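Local atomic coordinates of D-xylonate dehydratase (Caulobacter crescentus, PDB entry 5OYN), a protein that catalyses the dehydration of D-xylonate to 2-dehydro-3-deoxy-D-arabinonate in D-xylose degradation, and that of D-gluconate as well, using a [2Fe-2S] cluster and magnesium. Residues 456-468 / 513-525. Numbering follows the deposited sequence.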
loop_
_atom_site.group_PDB
_atom_site.type_symbol
_atom_site.label_atom_id
_atom_site.label_comp_id
_atom_site.label_asym_id
_atom_site.label_seq_id
_atom_site.Cartn_x
_atom_site.Cartn_y
_atom_site.Cartn_z
ATOM N N ILE A 456 -42.337 -31.549 -10.943
ATOM C CA ILE A 456 -41.759 -30.210 -10.972
ATOM C C ILE A 456 -41.403 -29.819 -9.538
ATOM O O ILE A 456 -42.271 -29.807 -8.656
ATOM C CB ILE A 456 -42.703 -29.175 -11.620
ATOM C CG1 ILE A 456 -42.171 -27.758 -11.413
ATOM C CG2 ILE A 456 -44.135 -29.307 -11.087
ATOM C CD1 ILE A 456 -42.804 -26.743 -12.318
ATOM N N LEU A 457 -40.127 -29.514 -9.302
ATOM C CA LEU A 457 -39.665 -29.219 -7.953
ATOM C C LEU A 457 -39.952 -27.765 -7.602
ATOM O O LEU A 457 -39.621 -26.846 -8.360
ATOM C CB LEU A 457 -38.181 -29.540 -7.819
ATOM C CG LEU A 457 -37.836 -30.951 -8.326
ATOM C CD1 LEU A 457 -36.331 -31.121 -8.494
ATOM C CD2 LEU A 457 -38.411 -32.039 -7.416
ATOM N N VAL A 458 -40.598 -27.567 -6.463
ATOM C CA VAL A 458 -41.109 -26.267 -6.065
ATOM C C VAL A 458 -40.546 -25.952 -4.692
ATOM O O VAL A 458 -40.512 -26.821 -3.812
ATOM C CB VAL A 458 -42.658 -26.237 -6.048
ATOM C CG1 VAL A 458 -43.175 -24.920 -5.481
ATOM C CG2 VAL A 458 -43.216 -26.450 -7.440
ATOM N N ILE A 459 -40.095 -24.713 -4.513
ATOM C CA ILE A 459 -39.552 -24.252 -3.246
ATOM C C ILE A 459 -40.231 -22.936 -2.902
ATOM O O ILE A 459 -40.465 -22.104 -3.785
ATOM C CB ILE A 459 -38.013 -24.102 -3.313
ATOM C CG1 ILE A 459 -37.448 -23.661 -1.961
ATOM C CG2 ILE A 459 -37.605 -23.144 -4.424
ATOM C CD1 ILE A 459 -36.024 -24.111 -1.731
ATOM N N ARG A 460 -40.570 -22.759 -1.625
ATOM C CA ARG A 460 -41.282 -21.570 -1.176
ATOM C C ARG A 460 -40.705 -21.096 0.151
ATOM O O ARG A 460 -40.055 -21.853 0.877
ATOM C CB ARG A 460 -42.794 -21.823 -1.026
ATOM C CG ARG A 460 -43.142 -22.926 -0.031
ATOM C CD ARG A 460 -44.453 -22.664 0.712
ATOM N NE ARG A 460 -44.925 -23.893 1.352
ATOM C CZ ARG A 460 -45.929 -24.642 0.901
ATOM N NH1 ARG A 460 -46.588 -24.283 -0.190
ATOM N NH2 ARG A 460 -46.273 -25.753 1.544
ATOM N N GLY A 461 -40.975 -19.830 0.465
ATOM C CA GLY A 461 -40.414 -19.184 1.629
ATOM C C GLY A 461 -39.054 -18.561 1.412
ATOM O O GLY A 461 -38.400 -18.172 2.393
ATOM N N ALA A 462 -38.610 -18.450 0.157
ATOM C CA ALA A 462 -37.287 -17.938 -0.177
ATOM C C ALA A 462 -37.348 -16.555 -0.819
ATOM O O ALA A 462 -36.422 -16.159 -1.538
ATOM C CB ALA A 462 -36.551 -18.923 -1.088
ATOM N N GLY A 463 -38.408 -15.806 -0.562
ATOM C CA GLY A 463 -38.526 -14.487 -1.122
ATOM C C GLY A 463 -37.991 -13.440 -0.180
ATOM O O GLY A 463 -37.474 -13.748 0.902
ATOM N N PRO A 464 -38.113 -12.172 -0.580
ATOM C CA PRO A 464 -37.590 -11.073 0.250
ATOM C C PRO A 464 -38.046 -11.111 1.695
ATOM O O PRO A 464 -37.294 -10.691 2.587
ATOM C CB PRO A 464 -38.110 -9.819 -0.465
ATOM C CG PRO A 464 -38.290 -10.244 -1.898
ATOM C CD PRO A 464 -38.570 -11.720 -1.906
ATOM N N ILE A 465 -39.255 -11.601 1.958
ATOM C CA ILE A 465 -39.783 -11.616 3.317
ATOM C C ILE A 465 -39.530 -12.958 3.984
ATOM O O ILE A 465 -39.162 -13.018 5.163
ATOM C CB ILE A 465 -41.289 -11.269 3.296
ATOM C CG1 ILE A 465 -41.536 -9.942 2.570
ATOM C CG2 ILE A 465 -41.857 -11.224 4.702
ATOM C CD1 ILE A 465 -40.999 -8.729 3.305
ATOM N N GLY A 466 -39.704 -14.045 3.236
ATOM C CA GLY A 466 -39.654 -15.363 3.846
ATOM C C GLY A 466 -38.281 -15.735 4.379
ATOM O O GLY A 466 -38.168 -16.351 5.446
ATOM N N TRP A 467 -37.214 -15.357 3.654
ATOM C CA TRP A 467 -35.894 -15.915 3.929
ATOM C C TRP A 467 -35.214 -15.336 5.174
ATOM O O TRP A 467 -34.750 -16.113 6.025
ATOM C CB TRP A 467 -35.002 -15.752 2.700
ATOM C CG TRP A 467 -33.812 -16.665 2.720
ATOM C CD1 TRP A 467 -32.523 -16.324 3.004
ATOM C CD2 TRP A 467 -33.803 -18.074 2.459
ATOM N NE1 TRP A 467 -31.715 -17.428 2.934
ATOM C CE2 TRP A 467 -32.475 -18.516 2.600
ATOM C CE3 TRP A 467 -34.790 -19.002 2.121
ATOM C CZ2 TRP A 467 -32.104 -19.847 2.408
ATOM C CZ3 TRP A 467 -34.419 -20.326 1.929
ATOM C CH2 TRP A 467 -33.088 -20.735 2.076
ATOM N N PRO A 468 -35.107 -13.998 5.335
ATOM C CA PRO A 468 -35.479 -12.830 4.524
ATOM C C PRO A 468 -34.404 -12.448 3.533
ATOM O O PRO A 468 -33.309 -12.990 3.616
ATOM C CB PRO A 468 -35.656 -11.728 5.555
ATOM C CG PRO A 468 -34.711 -12.092 6.650
ATOM C CD PRO A 468 -34.557 -13.592 6.642
ATOM N N GLU A 513 -44.576 -13.521 -3.117
ATOM C CA GLU A 513 -44.022 -14.749 -2.575
ATOM C C GLU A 513 -45.028 -15.436 -1.658
ATOM O O GLU A 513 -46.000 -14.836 -1.194
ATOM C CB GLU A 513 -42.737 -14.462 -1.798
ATOM C CG GLU A 513 -42.983 -13.603 -0.588
ATOM C CD GLU A 513 -41.726 -13.243 0.155
ATOM O OE1 GLU A 513 -41.143 -14.155 0.787
ATOM O OE2 GLU A 513 -41.342 -12.049 0.120
ATOM N N SER A 514 -44.758 -16.713 -1.385
ATOM C CA SER A 514 -45.572 -17.484 -0.451
ATOM C C SER A 514 -45.802 -16.726 0.856
ATOM O O SER A 514 -46.942 -16.539 1.283
ATOM C CB SER A 514 -44.900 -18.834 -0.189
ATOM O OG SER A 514 -45.243 -19.355 1.082
ATOM N N ALA A 515 -44.729 -16.247 1.483
ATOM C CA ALA A 515 -44.813 -15.762 2.856
ATOM C C ALA A 515 -45.694 -14.527 3.031
ATOM O O ALA A 515 -45.937 -14.128 4.179
ATOM C CB ALA A 515 -43.414 -15.462 3.392
ATOM N N ILE A 516 -46.161 -13.894 1.955
ATOM C CA ILE A 516 -47.143 -12.828 2.134
ATOM C C ILE A 516 -48.447 -13.226 1.452
ATOM O O ILE A 516 -49.235 -12.373 1.027
ATOM C CB ILE A 516 -46.624 -11.468 1.630
ATOM C CG1 ILE A 516 -46.337 -11.480 0.132
ATOM C CG2 ILE A 516 -45.406 -11.046 2.421
ATOM C CD1 ILE A 516 -46.485 -10.096 -0.493
ATOM N N GLY A 517 -48.689 -14.529 1.362
ATOM C CA GLY A 517 -49.937 -15.017 0.816
ATOM C C GLY A 517 -50.035 -15.016 -0.688
ATOM O O GLY A 517 -51.129 -14.827 -1.226
ATOM N N GLY A 518 -48.923 -15.200 -1.390
ATOM C CA GLY A 518 -48.982 -15.460 -2.811
ATOM C C GLY A 518 -49.473 -16.868 -3.067
ATOM O O GLY A 518 -49.560 -17.699 -2.164
ATOM N N GLY A 519 -49.789 -17.143 -4.335
ATOM C CA GLY A 519 -50.388 -18.425 -4.681
ATOM C C GLY A 519 -49.600 -19.633 -4.207
ATOM O O GLY A 519 -50.173 -20.694 -3.943
ATOM N N LEU A 520 -48.279 -19.501 -4.089
ATOM C CA LEU A 520 -47.493 -20.639 -3.631
ATOM C C LEU A 520 -47.756 -20.991 -2.170
ATOM O O LEU A 520 -47.296 -22.044 -1.719
ATOM C CB LEU A 520 -46.001 -20.365 -3.851
ATOM C CG LEU A 520 -45.520 -20.525 -5.301
ATOM C CD1 LEU A 520 -44.056 -20.170 -5.437
ATOM C CD2 LEU A 520 -45.785 -21.933 -5.827
ATOM N N SER A 521 -48.493 -20.156 -1.426
ATOM C CA SER A 521 -48.758 -20.478 -0.025
ATOM C C SER A 521 -49.712 -21.655 0.120
ATOM O O SER A 521 -49.647 -22.374 1.123
ATOM C CB SER A 521 -49.307 -19.263 0.728
ATOM O OG SER A 521 -50.126 -18.455 -0.095
ATOM N N TRP A 522 -50.590 -21.886 -0.862
ATOM C CA TRP A 522 -51.577 -22.948 -0.746
ATOM C C TRP A 522 -51.274 -24.170 -1.595
ATOM O O TRP A 522 -51.976 -25.179 -1.458
ATOM C CB TRP A 522 -52.988 -22.430 -1.083
ATOM C CG TRP A 522 -53.168 -21.627 -2.363
ATOM C CD1 TRP A 522 -53.347 -20.265 -2.467
ATOM C CD2 TRP A 522 -53.256 -22.141 -3.698
ATOM N NE1 TRP A 522 -53.514 -19.906 -3.789
ATOM C CE2 TRP A 522 -53.455 -21.037 -4.564
ATOM C CE3 TRP A 522 -53.164 -23.421 -4.250
ATOM C CZ2 TRP A 522 -53.567 -21.181 -5.947
ATOM C CZ3 TRP A 522 -53.279 -23.563 -5.632
ATOM C CH2 TRP A 522 -53.479 -22.450 -6.461
ATOM N N LEU A 523 -50.258 -24.121 -2.453
ATOM C CA LEU A 523 -49.923 -25.285 -3.263
ATOM C C LEU A 523 -49.435 -26.429 -2.377
ATOM O O LEU A 523 -48.845 -26.218 -1.313
ATOM C CB LEU A 523 -48.872 -24.917 -4.306
ATOM C CG LEU A 523 -48.209 -25.998 -5.157
ATOM C CD1 LEU A 523 -48.960 -26.228 -6.461
ATOM C CD2 LEU A 523 -46.801 -25.558 -5.459
ATOM N N ARG A 524 -49.731 -27.654 -2.796
ATOM C CA ARG A 524 -49.368 -28.826 -2.016
ATOM C C ARG A 524 -48.823 -29.892 -2.948
ATOM O O ARG A 524 -49.220 -29.981 -4.112
ATOM C CB ARG A 524 -50.560 -29.380 -1.221
ATOM C CG ARG A 524 -51.346 -28.334 -0.444
ATOM C CD ARG A 524 -50.673 -27.986 0.872
ATOM N NE ARG A 524 -51.443 -27.030 1.670
ATOM C CZ ARG A 524 -51.120 -25.746 1.818
ATOM N NH1 ARG A 524 -50.040 -25.258 1.213
ATOM N NH2 ARG A 524 -51.877 -24.944 2.568
ATOM N N THR A 525 -47.891 -30.691 -2.424
ATOM C CA THR A 525 -47.294 -31.770 -3.200
ATOM C C THR A 525 -48.386 -32.662 -3.786
ATOM O O THR A 525 -49.444 -32.857 -3.184
ATOM C CB THR A 525 -46.339 -32.573 -2.307
ATOM O OG1 THR A 525 -45.349 -31.689 -1.765
ATOM C CG2 THR A 525 -45.640 -33.668 -3.078
#
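Leu523 O is gripped by two arginines from opposite faces of its carbonyl plane: Arg460 NH1 from across the contact at 3.2 Å, in an almost straight bond with the oxygen in the guanidinium plane, and Arg524 NH1 from its own loop at 3.0 Å, well above the carbonyl plane. The contact lies beside the mixed sheet of the C-terminal IlvD/Edd region: the loop between strands 507-511 and 528-532 packs against strand 455-460 of that sheet and the turn after it. Arg460 NH1 also donates to Leu520 O, 2.8 Å away, while its NE makes a salt bridge to Asp435. Replacing Arg460 with a leucine would probably leave Leu520 O without this donor and Asp435 without its charged mate. Two residues earlier on the strand, Val458 CG1 meets Leu523 CD2 tip to tip at 3.7 Å and also touches Leu520 CD2.

At the other end, Glu513 CG sits between its backbone N and carbonyl carbon (chi1 64°), and the extended chain carries the carboxylate to the turn. There OE2 accepts a hydrogen bond from Ile465 N on its syn lone pair and another from Gln575 NE2. Gly466 N donates to Glu513 OE1 at 2.8 Å, approaching on the syn side, 25° out of the carboxylate plane.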